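Local coordinates for cell wall surface anchor family protein (Streptococcus agalactiae serogroup V, PDB 3TW0) that forms the adhesive tip pilin of group B streptococcal pili and probably mediates attachment to host cells through its metal-binding von Willebrand factor A domain, at residues W91-T96 with E263-N268. The protein carries 2 engineered substitutions. Residues are numbered along the deposited sequence; the frame is centred on the assembly and turned at random.
Sequences WDYHKT and EGYAIN
Tyr93, in the type I beta turn from Asp92 to Lys95, faces Glu263 and Tyr265 while the backbones stay well apart, with 11.8 Å between CA of Tyr93 and CA of Tyr265. Residues 263-268 carry the chain out of helix 257-263, whose last residue is Glu263, through a Schellman motif in which Gly264 takes the positive phi. Between these segments the contact is made by side chains, linking the turn to the helix end and the loop that follows, away from the magnesium site of the von Willebrand A fold. The polar link is a short hydrogen bond of 2.6 Å from Tyr93 OH to Glu263 OE1, received on the syn lone pair of the carboxylate. The two side chains come from opposite directions, and OE1 lies at the edge of the Tyr93 ring, the carboxylate being turned 69° from the ring plane. Glu263 reaches the hydroxyl because its chain is extended beyond CG (chi2 160°). Tyr265 meets the same phenol obliquely, the ring planes inclined at 66° and the centroids 6.0 Å apart. Its own hydroxyl is held by the backbone O of Ala84, and Lys83 makes a cation-pi contact with its ring, tying this residue to strand 84-85 and the loop before it. That hydroxyl also lies at the edge of the Tyr93 ring, near its plane, with OH of Tyr265 3.7 Å from CD1 of Tyr93. Val259 and Met260 of the helix also touch Tyr93. Between the two phenols, CE1 of Tyr93 packs 3.7 Å from CE1 of Tyr265.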
ATOM      1  N   TRP A  91      13.187  19.649   4.032  1.00 28.97           N
ATOM      2  CA  TRP A  91      13.970  19.072   2.934  1.00 28.55           C
ATOM      3  C   TRP A  91      14.286  20.128   1.895  1.00 28.98           C
ATOM      4  O   TRP A  91      13.516  21.093   1.734  1.00 28.88           O
ATOM      5  CB  TRP A  91      13.217  17.903   2.257  1.00 28.05           C
ATOM      6  CG  TRP A  91      12.841  16.809   3.206  1.00 26.44           C
ATOM      7  CD1 TRP A  91      11.588  16.541   3.699  1.00 25.68           C
ATOM      8  CD2 TRP A  91      13.728  15.856   3.811  1.00 25.56           C
ATOM      9  NE1 TRP A  91      11.644  15.475   4.572  1.00 27.79           N
ATOM     10  CE2 TRP A  91      12.946  15.047   4.671  1.00 26.31           C
ATOM     11  CE3 TRP A  91      15.105  15.615   3.717  1.00 26.67           C
ATOM     12  CZ2 TRP A  91      13.492  14.001   5.416  1.00 25.45           C
ATOM     13  CZ3 TRP A  91      15.660  14.564   4.466  1.00 28.07           C
ATOM     14  CH2 TRP A  91      14.840  13.766   5.298  1.00 27.42           C
ATOM     15  N   ASP A  92      15.406  19.943   1.196  1.00 28.98           N
ATOM     16  CA  ASP A  92      15.735  20.751   0.028  1.00 30.34           C
ATOM     17  C   ASP A  92      14.697  20.484  -1.064  1.00 30.02           C
ATOM     18  O   ASP A  92      14.172  19.371  -1.163  1.00 30.36           O
ATOM     19  CB  ASP A  92      17.132  20.409  -0.499  1.00 30.46           C
ATOM     20  CG  ASP A  92      17.495  21.212  -1.746  1.00 33.44           C
ATOM     21  OD1 ASP A  92      17.466  22.470  -1.693  1.00 35.08           O
ATOM     22  OD2 ASP A  92      17.796  20.585  -2.785  1.00 34.78           O
ATOM     23  N   TYR A  93      14.399  21.483  -1.888  1.00 29.74           N
ATOM     24  CA  TYR A  93      13.324  21.309  -2.878  1.00 28.90           C
ATOM     25  C   TYR A  93      13.604  20.273  -3.977  1.00 28.03           C
ATOM     26  O   TYR A  93      12.665  19.807  -4.643  1.00 27.99           O
ATOM     27  CB  TYR A  93      12.906  22.651  -3.483  1.00 29.44           C
ATOM     28  CG  TYR A  93      13.824  23.193  -4.558  1.00 30.06           C
ATOM     29  CD1 TYR A  93      13.624  22.881  -5.914  1.00 31.52           C
ATOM     30  CD2 TYR A  93      14.883  24.038  -4.226  1.00 32.00           C
ATOM     31  CE1 TYR A  93      14.481  23.391  -6.908  1.00 31.54           C
ATOM     32  CE2 TYR A  93      15.735  24.562  -5.209  1.00 31.76           C
ATOM     33  CZ  TYR A  93      15.530  24.237  -6.537  1.00 32.01           C
ATOM     34  OH  TYR A  93      16.381  24.762  -7.484  1.00 32.68           O
ATOM     35  N   HIS A  94      14.885  19.957  -4.196  1.00 27.52           N
ATOM     36  CA  HIS A  94      15.308  18.885  -5.131  1.00 26.89           C
ATOM     37  C   HIS A  94      15.014  17.456  -4.624  1.00 26.53           C
ATOM     38  O   HIS A  94      15.111  16.486  -5.381  1.00 27.55           O
ATOM     39  CB  HIS A  94      16.812  18.976  -5.403  1.00 26.70           C
ATOM     40  CG  HIS A  94      17.248  20.289  -5.975  1.00 26.99           C
ATOM     41  ND1 HIS A  94      17.104  20.600  -7.312  1.00 25.52           N
ATOM     42  CD2 HIS A  94      17.818  21.370  -5.393  1.00 26.29           C
ATOM     43  CE1 HIS A  94      17.562  21.823  -7.524  1.00 27.61           C
ATOM     44  NE2 HIS A  94      18.009  22.309  -6.378  1.00 26.86           N
ATOM     45  N   LYS A  95      14.703  17.330  -3.346  1.00 26.07           N
ATOM     46  CA  LYS A  95      14.524  16.033  -2.700  1.00 26.17           C
ATOM     47  C   LYS A  95      13.176  15.375  -3.064  1.00 25.32           C
ATOM     48  O   LYS A  95      12.268  15.262  -2.236  1.00 25.17           O
ATOM     49  CB  LYS A  95      14.706  16.177  -1.181  1.00 26.20           C
ATOM     50  CG  LYS A  95      15.229  14.941  -0.455  1.00 27.81           C
ATOM     51  CD  LYS A  95      16.286  14.200  -1.264  1.00 31.25           C
ATOM     52  CE  LYS A  95      16.716  12.934  -0.548  1.00 31.60           C
ATOM     53  NZ  LYS A  95      17.693  12.200  -1.382  1.00 34.12           N
ATOM     54  N   THR A  96      13.069  14.937  -4.315  1.00 24.20           N
ATOM     55  CA  THR A  96      11.809  14.413  -4.820  1.00 23.58           C
ATOM     56  C   THR A  96      11.808  12.902  -4.981  1.00 23.16           C
ATOM     57  O   THR A  96      10.843  12.326  -5.519  1.00 22.32           O
ATOM     58  CB  THR A  96      11.414  15.097  -6.139  1.00 22.92           C
ATOM     59  OG1 THR A  96      12.447  14.896  -7.104  1.00 24.06           O
ATOM     60  CG2 THR A  96      11.194  16.603  -5.914  1.00 24.09           C
ATOM     61  N   GLU A 263      16.407  25.761 -14.367  1.00 37.90           N
ATOM     62  CA  GLU A 263      15.872  24.392 -14.211  1.00 36.46           C
ATOM     63  C   GLU A 263      14.551  24.114 -14.945  1.00 35.70           C
ATOM     64  O   GLU A 263      14.275  22.964 -15.287  1.00 35.41           O
ATOM     65  CB  GLU A 263      15.743  24.037 -12.730  1.00 36.22           C
ATOM     66  CG  GLU A 263      17.031  23.497 -12.129  1.00 34.87           C
ATOM     67  CD  GLU A 263      17.072  23.595 -10.618  1.00 34.00           C
ATOM     68  OE1 GLU A 263      16.153  24.216 -10.018  1.00 32.73           O
ATOM     69  OE2 GLU A 263      18.032  23.050 -10.030  1.00 32.12           O
ATOM     70  N   GLY A 264      13.733  25.145 -15.169  1.00 34.82           N
ATOM     71  CA  GLY A 264      12.541  25.007 -16.026  1.00 33.42           C
ATOM     72  C   GLY A 264      11.184  25.021 -15.326  1.00 32.89           C
ATOM     73  O   GLY A 264      10.165  24.684 -15.923  1.00 32.27           O
ATOM     74  N   TYR A 265      11.162  25.418 -14.057  1.00 31.99           N
ATOM     75  CA  TYR A 265       9.907  25.539 -13.345  1.00 31.43           C
ATOM     76  C   TYR A 265       9.036  26.644 -13.910  1.00 32.04           C
ATOM     77  O   TYR A 265       9.548  27.670 -14.384  1.00 32.17           O
ATOM     78  CB  TYR A 265      10.163  25.809 -11.880  1.00 31.16           C
ATOM     79  CG  TYR A 265      10.720  24.632 -11.120  1.00 29.38           C
ATOM     80  CD1 TYR A 265      12.080  24.521 -10.852  1.00 28.49           C
ATOM     81  CD2 TYR A 265       9.880  23.629 -10.663  1.00 29.57           C
ATOM     82  CE1 TYR A 265      12.587  23.435 -10.116  1.00 27.11           C
ATOM     83  CE2 TYR A 265      10.370  22.548  -9.942  1.00 26.96           C
ATOM     84  CZ  TYR A 265      11.704  22.458  -9.669  1.00 26.54           C
ATOM     85  OH  TYR A 265      12.149  21.376  -8.951  1.00 25.98           O
ATOM     86  N   ALA A 266       7.727  26.428 -13.874  1.00 31.73           N
ATOM     87  CA  ALA A 266       6.778  27.464 -14.221  1.00 32.38           C
ATOM     88  C   ALA A 266       6.746  28.448 -13.060  1.00 33.16           C
ATOM     89  O   ALA A 266       6.304  28.101 -11.960  1.00 32.84           O
ATOM     90  CB  ALA A 266       5.402  26.883 -14.454  1.00 31.85           C
ATOM     91  N   ILE A 267       7.242  29.661 -13.300  1.00 33.56           N
ATOM     92  CA  ILE A 267       7.280  30.689 -12.258  1.00 34.78           C
ATOM     93  C   ILE A 267       6.520  31.903 -12.747  1.00 35.16           C
ATOM     94  O   ILE A 267       6.888  32.496 -13.754  1.00 35.17           O
ATOM     95  CB  ILE A 267       8.713  31.127 -11.900  1.00 34.92           C
ATOM     96  CG1 ILE A 267       9.635  29.924 -11.716  1.00 35.22           C
ATOM     97  CG2 ILE A 267       8.711  31.997 -10.647  1.00 35.66           C
ATOM     98  CD1 ILE A 267      11.104  30.282 -11.717  1.00 34.31           C
ATOM     99  N   ASN A 268       5.450  32.251 -12.048  1.00 35.47           N
ATOM    100  CA  ASN A 268       4.644  33.404 -12.404  1.00 36.16           C
ATOM    101  C   ASN A 268       4.807  34.482 -11.339  1.00 36.34           C
ATOM    102  O   ASN A 268       4.082  34.492 -10.331  1.00 36.06           O
ATOM    103  CB  ASN A 268       3.172  33.016 -12.568  1.00 36.12           C
ATOM    104  CG  ASN A 268       2.277  34.218 -12.915  1.00 38.51           C
ATOM    105  OD1 ASN A 268       2.694  35.386 -12.838  1.00 40.79           O
ATOM    106  ND2 ASN A 268       1.044  33.932 -13.290  1.00 38.83           N
TER